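Local coordinates for DnaJ homolog subfamily C member 3 (Mus musculus, PDB 3IEG), which serves as an endoplasmic reticulum co-chaperone of the unfolded protein response, its TPR domain binding misfolded proteins, and restrains the eIF-2-alpha kinase GCN2, at residues Leu197-Gly202 and Ala268-Arg273; Asn235-Ser240 and Glu258-Thr263. All coordinates share one frame; numbering follows the deposited sequence.

Contact 1: Leu197-Gly202 and Ala268-Arg273; sequences LYYQLG and AEYTVR
Tyr-270 reaches from helix 268-284 to the C-terminal end of helix 188-201, where its hydroxyl gives a hydrogen bond to the backbone carbonyl of Tyr-199 (OH to O, 2.9 Å). The donor lies in the carbonyl plane on a lone pair, with a C=O...OH angle of 126°. Tyr-199 O also accepts from Gly-202 N, so two donors grip one carbonyl at the helix end. Gly-202 closes that helix in a Schellman motif; its positive phi of 99° calls for glycine, and a CB there would run into Glu-269 CG.

In the packing, Tyr-199 has CG anti to its backbone N (chi1 -169°), which starts its ring toward the facing helix; the Tyr-270 hydroxyl sits over one face of it, offset toward the rim. The two rings meet obliquely, centroids 5.5 Å apart. Glu-269 CG lies against Leu-201 O and Gly-202 CA. A phenylalanine in place of Tyr-270 would probably leave Tyr-199 O with Gly-202 N alone of these two donors.

Among the charged groups, Arg-273 NH1 meets Glu-269 OE2 from above the carboxylate plane in a salt bridge, while its NH2 pairs with Glu-276 and Glu-302.

The contact joins helix 188-201 of TPR 6 to helix 268-284, most of which lies in TPR 8. Helix 222-246 lies against both tyrosines through Val-231 and Leu-234, and the Tyr-199 hydroxyl bonds to Glu-264 and Gln-230.

Contact 2: Asn235-Ser240 and Glu258-Thr263; sequences NKLIES and ESVMKT
Val-260 turns CG1 anti to its backbone N (chi1 168°), which leaves CG2 anti to the carbonyl carbon, and both methyls meet the facing helix. On that helix Ile-238 has CG1 anti to its carbonyl carbon (chi1 -63°), and this methylene packs 3.9 Å from Val-260 CG1, the two side chains crossing at about a right angle. Val-260 CG2 lies against the same methylene and also against Leu-237 CB, at 3.5 Å. One valine is thus shared by two successive residues of the opposing helix.

Leu-237 extends the apolar seam beyond its CB. Its side chain and that of Thr-263 reach toward each other tip to tip, although the exact placing of the threonine methyl is doubtful. Leu-237 CG lies 4.3 Å from Ser-259 OG, a hydroxyl that has its hydrogen bond within its own helix, to Lys-256 O.

The two segments run nearly antiparallel, at 164° with axes 9.4 Å apart, as expected of the paired helices of a TPR; both lie in TPR 7. Leu-234, one turn earlier on helix 222-246, also touches Val-260 and Thr-263. Beyond this pair, helix 204-217 touches Ile-238 through His-204, and helix 268-284 packs on Val-260 through Ser-274.

The two contacts illustrate how a TPR solenoid is held both within a repeat and between repeats. Contact 2 is a surface contact pairing two nearly antiparallel segments within TPR 7, and its chemistry is mainly aliphatic, with a serine and a threonine taking part. Contact 1, partly buried, links helices more than sixty residues apart in sequence, and depends on a directed hydrogen bond to a helix terminus as well as aromatic packing. Their segments share no helix, but helix 268-284 directly follows helix 250-263 in the chain, and the two sites touch where Met-261, a selenomethionine here, packs its CG 3.6 Å from Thr-271 CA. Their centres are about 12 Å apart, and helix 222-246 serves both sites.

Contact 1: Leu197-Gly202 and Ala268-Arg273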
loop_
_atom_site.group_PDB
_atom_site.type_symbol
_atom_site.label_atom_id
_atom_site.label_comp_id
_atom_site.label_asym_id
_atom_site.label_seq_id
_atom_site.Cartn_x
_atom_site.Cartn_y
_atom_site.Cartn_z
ATOM N N LEU A 197 -4.700 8.487 -3.430
ATOM C CA LEU A 197 -4.055 8.893 -2.193
ATOM C C LEU A 197 -2.642 9.402 -2.483
ATOM O O LEU A 197 -2.194 10.404 -1.904
ATOM C CB LEU A 197 -4.063 7.754 -1.167
ATOM C CG LEU A 197 -5.400 7.362 -0.535
ATOM C CD1 LEU A 197 -5.254 6.065 0.257
ATOM C CD2 LEU A 197 -5.957 8.468 0.345
ATOM N N TYR A 198 -1.957 8.719 -3.395
ATOM C CA TYR A 198 -0.679 9.196 -3.879
ATOM C C TYR A 198 -0.825 10.599 -4.474
ATOM O O TYR A 198 0.010 11.477 -4.223
ATOM C CB TYR A 198 -0.120 8.256 -4.937
ATOM C CG TYR A 198 0.608 7.038 -4.427
ATOM C CD1 TYR A 198 0.395 5.796 -5.016
ATOM C CD2 TYR A 198 1.530 7.121 -3.370
ATOM C CE1 TYR A 198 1.074 4.669 -4.571
ATOM C CE2 TYR A 198 2.207 5.985 -2.910
ATOM C CZ TYR A 198 1.966 4.769 -3.519
ATOM O OH TYR A 198 2.624 3.639 -3.104
ATOM N N TYR A 199 -1.885 10.799 -5.258
ATOM C CA TYR A 199 -2.128 12.081 -5.907
ATOM C C TYR A 199 -2.191 13.176 -4.862
ATOM O O TYR A 199 -1.394 14.111 -4.913
ATOM C CB TYR A 199 -3.403 12.051 -6.748
ATOM C CG TYR A 199 -3.596 13.256 -7.652
ATOM C CD1 TYR A 199 -2.998 13.311 -8.916
ATOM C CD2 TYR A 199 -4.390 14.330 -7.258
ATOM C CE1 TYR A 199 -3.186 14.402 -9.763
ATOM C CE2 TYR A 199 -4.585 15.427 -8.090
ATOM C CZ TYR A 199 -3.983 15.459 -9.341
ATOM O OH TYR A 199 -4.172 16.548 -10.165
ATOM N N GLN A 200 -3.114 13.041 -3.908
ATOM C CA GLN A 200 -3.255 13.998 -2.816
ATOM C C GLN A 200 -1.933 14.187 -2.085
ATOM O O GLN A 200 -1.644 15.275 -1.598
ATOM C CB GLN A 200 -4.340 13.559 -1.830
ATOM C CG GLN A 200 -5.765 13.995 -2.199
ATOM C CD GLN A 200 -6.856 13.328 -1.327
ATOM O OE1 GLN A 200 -6.707 12.177 -0.864
ATOM N NE2 GLN A 200 -7.959 14.054 -1.105
ATOM N N LEU A 201 -1.120 13.136 -2.029
ATOM C CA LEU A 201 0.181 13.231 -1.362
ATOM C C LEU A 201 1.219 14.016 -2.147
ATOM O O LEU A 201 2.209 14.470 -1.575
ATOM C CB LEU A 201 0.731 11.849 -1.014
ATOM C CG LEU A 201 0.184 11.265 0.286
ATOM C CD1 LEU A 201 0.495 9.777 0.343
ATOM C CD2 LEU A 201 0.719 12.011 1.519
ATOM N N GLY A 202 1.005 14.170 -3.447
ATOM C CA GLY A 202 1.996 14.812 -4.290
ATOM C C GLY A 202 2.865 13.832 -5.054
ATOM O O GLY A 202 3.659 14.241 -5.885
ATOM N N ALA A 268 -2.570 21.393 -2.302
ATOM C CA ALA A 268 -1.540 22.345 -1.848
ATOM C C ALA A 268 -0.102 21.955 -2.202
ATOM O O ALA A 268 0.719 22.804 -2.557
ATOM C CB ALA A 268 -1.670 22.605 -0.345
ATOM N N GLU A 269 0.184 20.664 -2.121
ATOM C CA GLU A 269 1.514 20.146 -2.378
ATOM C C GLU A 269 2.049 20.505 -3.764
ATOM O O GLU A 269 3.252 20.678 -3.930
ATOM C CB GLU A 269 1.519 18.628 -2.174
ATOM C CG GLU A 269 2.877 17.943 -2.323
ATOM C CD GLU A 269 3.888 18.356 -1.261
ATOM O OE1 GLU A 269 3.487 18.930 -0.213
ATOM O OE2 GLU A 269 5.092 18.089 -1.485
ATOM N N TYR A 270 1.169 20.610 -4.755
ATOM C CA TYR A 270 1.630 20.899 -6.109
ATOM C C TYR A 270 1.973 22.365 -6.311
ATOM O O TYR A 270 2.875 22.670 -7.079
ATOM C CB TYR A 270 0.667 20.384 -7.190
ATOM C CG TYR A 270 0.573 18.887 -7.207
ATOM C CD1 TYR A 270 -0.553 18.241 -6.713
ATOM C CD2 TYR A 270 1.629 18.108 -7.664
ATOM C CE1 TYR A 270 -0.639 16.844 -6.695
ATOM C CE2 TYR A 270 1.556 16.712 -7.644
ATOM C CZ TYR A 270 0.415 16.091 -7.158
ATOM O OH TYR A 270 0.327 14.719 -7.134
ATOM N N THR A 271 1.285 23.276 -5.625
ATOM C CA THR A 271 1.714 24.674 -5.690
ATOM C C THR A 271 3.006 24.871 -4.884
ATOM O O THR A 271 3.954 25.461 -5.395
ATOM C CB THR A 271 0.615 25.743 -5.332
ATOM O OG1 THR A 271 0.537 25.940 -3.916
ATOM C CG2 THR A 271 -0.755 25.367 -5.890
ATOM N N VAL A 272 3.054 24.348 -3.660
ATOM C CA VAL A 272 4.237 24.495 -2.787
ATOM C C VAL A 272 5.510 23.956 -3.448
ATOM O O VAL A 272 6.556 24.612 -3.434
ATOM C CB VAL A 272 4.055 23.799 -1.402
ATOM C CG1 VAL A 272 5.241 24.083 -0.513
ATOM C CG2 VAL A 272 2.779 24.268 -0.717
ATOM N N ARG A 273 5.408 22.765 -4.027
ATOM C CA ARG A 273 6.540 22.128 -4.673
ATOM C C ARG A 273 6.915 22.881 -5.942
ATOM O O ARG A 273 8.095 23.043 -6.233
ATOM C CB ARG A 273 6.229 20.664 -4.983
ATOM C CG ARG A 273 7.382 19.704 -4.747
ATOM C CD ARG A 273 7.513 19.318 -3.272
ATOM N NE ARG A 273 8.275 20.321 -2.548
ATOM C CZ ARG A 273 7.990 20.767 -1.335
ATOM N NH1 ARG A 273 6.946 20.313 -0.667
ATOM N NH2 ARG A 273 8.753 21.692 -0.794
#

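Contact 2: Asn235-Ser240 and Glu258-Thr263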
loop_
_atom_site.group_PDB
_atom_site.type_symbol
_atom_site.label_atom_id
_atom_site.label_comp_id
_atom_site.label_asym_id
_atom_site.label_seq_id
_atom_site.Cartn_x
_atom_site.Cartn_y
_atom_site.Cartn_z
ATOM N N ASN A 235 1.702 14.958 -14.793
ATOM C CA ASN A 235 2.993 14.310 -14.716
ATOM C C ASN A 235 3.933 14.673 -15.866
ATOM O O ASN A 235 5.139 14.788 -15.649
ATOM C CB ASN A 235 2.827 12.796 -14.638
ATOM C CG ASN A 235 4.148 12.077 -14.526
ATOM O OD1 ASN A 235 4.666 11.559 -15.510
ATOM N ND2 ASN A 235 4.713 12.057 -13.324
ATOM N N LYS A 236 3.397 14.820 -17.082
ATOM C CA LYS A 236 4.217 15.214 -18.236
ATOM C C LYS A 236 4.757 16.611 -18.021
ATOM O O LYS A 236 5.938 16.869 -18.255
ATOM C CB LYS A 236 3.438 15.167 -19.554
ATOM C CG LYS A 236 3.457 13.812 -20.259
ATOM C CD LYS A 236 2.897 13.907 -21.710
ATOM C CE LYS A 236 2.233 12.589 -22.179
ATOM N NZ LYS A 236 3.143 11.386 -22.080
ATOM N N LEU A 237 3.887 17.499 -17.558
ATOM C CA LEU A 237 4.258 18.871 -17.254
ATOM C C LEU A 237 5.427 18.966 -16.280
ATOM O O LEU A 237 6.374 19.694 -16.544
ATOM C CB LEU A 237 3.047 19.643 -16.728
ATOM C CG LEU A 237 2.079 20.375 -17.673
ATOM C CD1 LEU A 237 2.117 19.945 -19.155
ATOM C CD2 LEU A 237 0.667 20.279 -17.108
ATOM N N ILE A 238 5.376 18.220 -15.180
ATOM C CA ILE A 238 6.459 18.212 -14.200
ATOM C C ILE A 238 7.729 17.596 -14.788
ATOM O O ILE A 238 8.842 18.050 -14.510
ATOM C CB ILE A 238 6.046 17.484 -12.914
ATOM C CG1 ILE A 238 4.889 18.231 -12.251
ATOM C CG2 ILE A 238 7.225 17.346 -11.939
ATOM C CD1 ILE A 238 4.189 17.439 -11.154
ATOM N N GLU A 239 7.553 16.576 -15.616
ATOM C CA GLU A 239 8.676 15.925 -16.280
ATOM C C GLU A 239 9.328 16.901 -17.257
ATOM O O GLU A 239 10.556 16.973 -17.356
ATOM C CB GLU A 239 8.224 14.637 -16.975
ATOM C CG GLU A 239 9.342 13.641 -17.218
ATOM C CD GLU A 239 8.947 12.184 -16.924
ATOM O OE1 GLU A 239 9.519 11.271 -17.572
ATOM O OE2 GLU A 239 8.083 11.942 -16.044
ATOM N N SER A 240 8.500 17.685 -17.936
ATOM C CA SER A 240 8.999 18.708 -18.840
ATOM C C SER A 240 9.767 19.786 -18.101
ATOM O O SER A 240 10.846 20.190 -18.537
ATOM C CB SER A 240 7.855 19.329 -19.617
ATOM O OG SER A 240 7.595 18.560 -20.767
ATOM N N GLU A 258 4.323 27.098 -13.902
ATOM C CA GLU A 258 3.166 27.971 -13.833
ATOM C C GLU A 258 1.938 27.179 -14.258
ATOM O O GLU A 258 0.907 27.219 -13.593
ATOM C CB GLU A 258 3.348 29.191 -14.734
ATOM C CG GLU A 258 2.947 30.519 -14.106
ATOM C CD GLU A 258 4.051 31.127 -13.235
ATOM O OE1 GLU A 258 4.694 32.117 -13.667
ATOM O OE2 GLU A 258 4.276 30.608 -12.121
ATOM N N SER A 259 2.054 26.441 -15.352
ATOM C CA SER A 259 0.928 25.672 -15.835
ATOM C C SER A 259 0.677 24.418 -14.985
ATOM O O SER A 259 -0.452 23.946 -14.899
ATOM C CB SER A 259 1.090 25.335 -17.309
ATOM O OG SER A 259 2.286 24.619 -17.505
ATOM N N VAL A 260 1.717 23.903 -14.332
ATOM C CA VAL A 260 1.554 22.822 -13.354
ATOM C C VAL A 260 0.584 23.221 -12.233
ATOM O O VAL A 260 -0.295 22.447 -11.883
ATOM C CB VAL A 260 2.916 22.332 -12.794
ATOM C CG1 VAL A 260 2.730 21.423 -11.579
ATOM C CG2 VAL A 260 3.692 21.613 -13.872
HETATM N N MSE A 261 0.730 24.433 -11.701
HETATM C CA MSE A 261 -0.215 24.960 -10.709
HETATM C C MSE A 261 -1.588 25.292 -11.286
HETATM O O MSE A 261 -2.589 25.216 -10.584
HETATM C CB MSE A 261 0.350 26.194 -10.039
HETATM C CG MSE A 261 1.484 25.887 -9.104
HETATM SE SE MSE A 261 2.483 27.490 -8.630
HETATM C CE MSE A 261 1.024 28.600 -7.908
ATOM N N LYS A 262 -1.629 25.682 -12.554
ATOM C CA LYS A 262 -2.890 25.903 -13.233
ATOM C C LYS A 262 -3.666 24.582 -13.242
ATOM O O LYS A 262 -4.795 24.520 -12.750
ATOM C CB LYS A 262 -2.652 26.387 -14.665
ATOM C CG LYS A 262 -3.418 27.653 -15.050
ATOM C CD LYS A 262 -2.625 28.920 -14.688
ATOM C CE LYS A 262 -3.127 30.155 -15.440
ATOM N NZ LYS A 262 -4.476 30.594 -14.964
ATOM N N THR A 263 -3.042 23.527 -13.768
ATOM C CA THR A 263 -3.727 22.249 -13.963
ATOM C C THR A 263 -4.001 21.441 -12.676
ATOM O O THR A 263 -4.792 20.494 -12.699
ATOM C CB THR A 263 -3.164 21.418 -15.181
ATOM O OG1 THR A 263 -2.705 20.127 -14.761
ATOM C CG2 THR A 263 -2.042 22.129 -15.845
#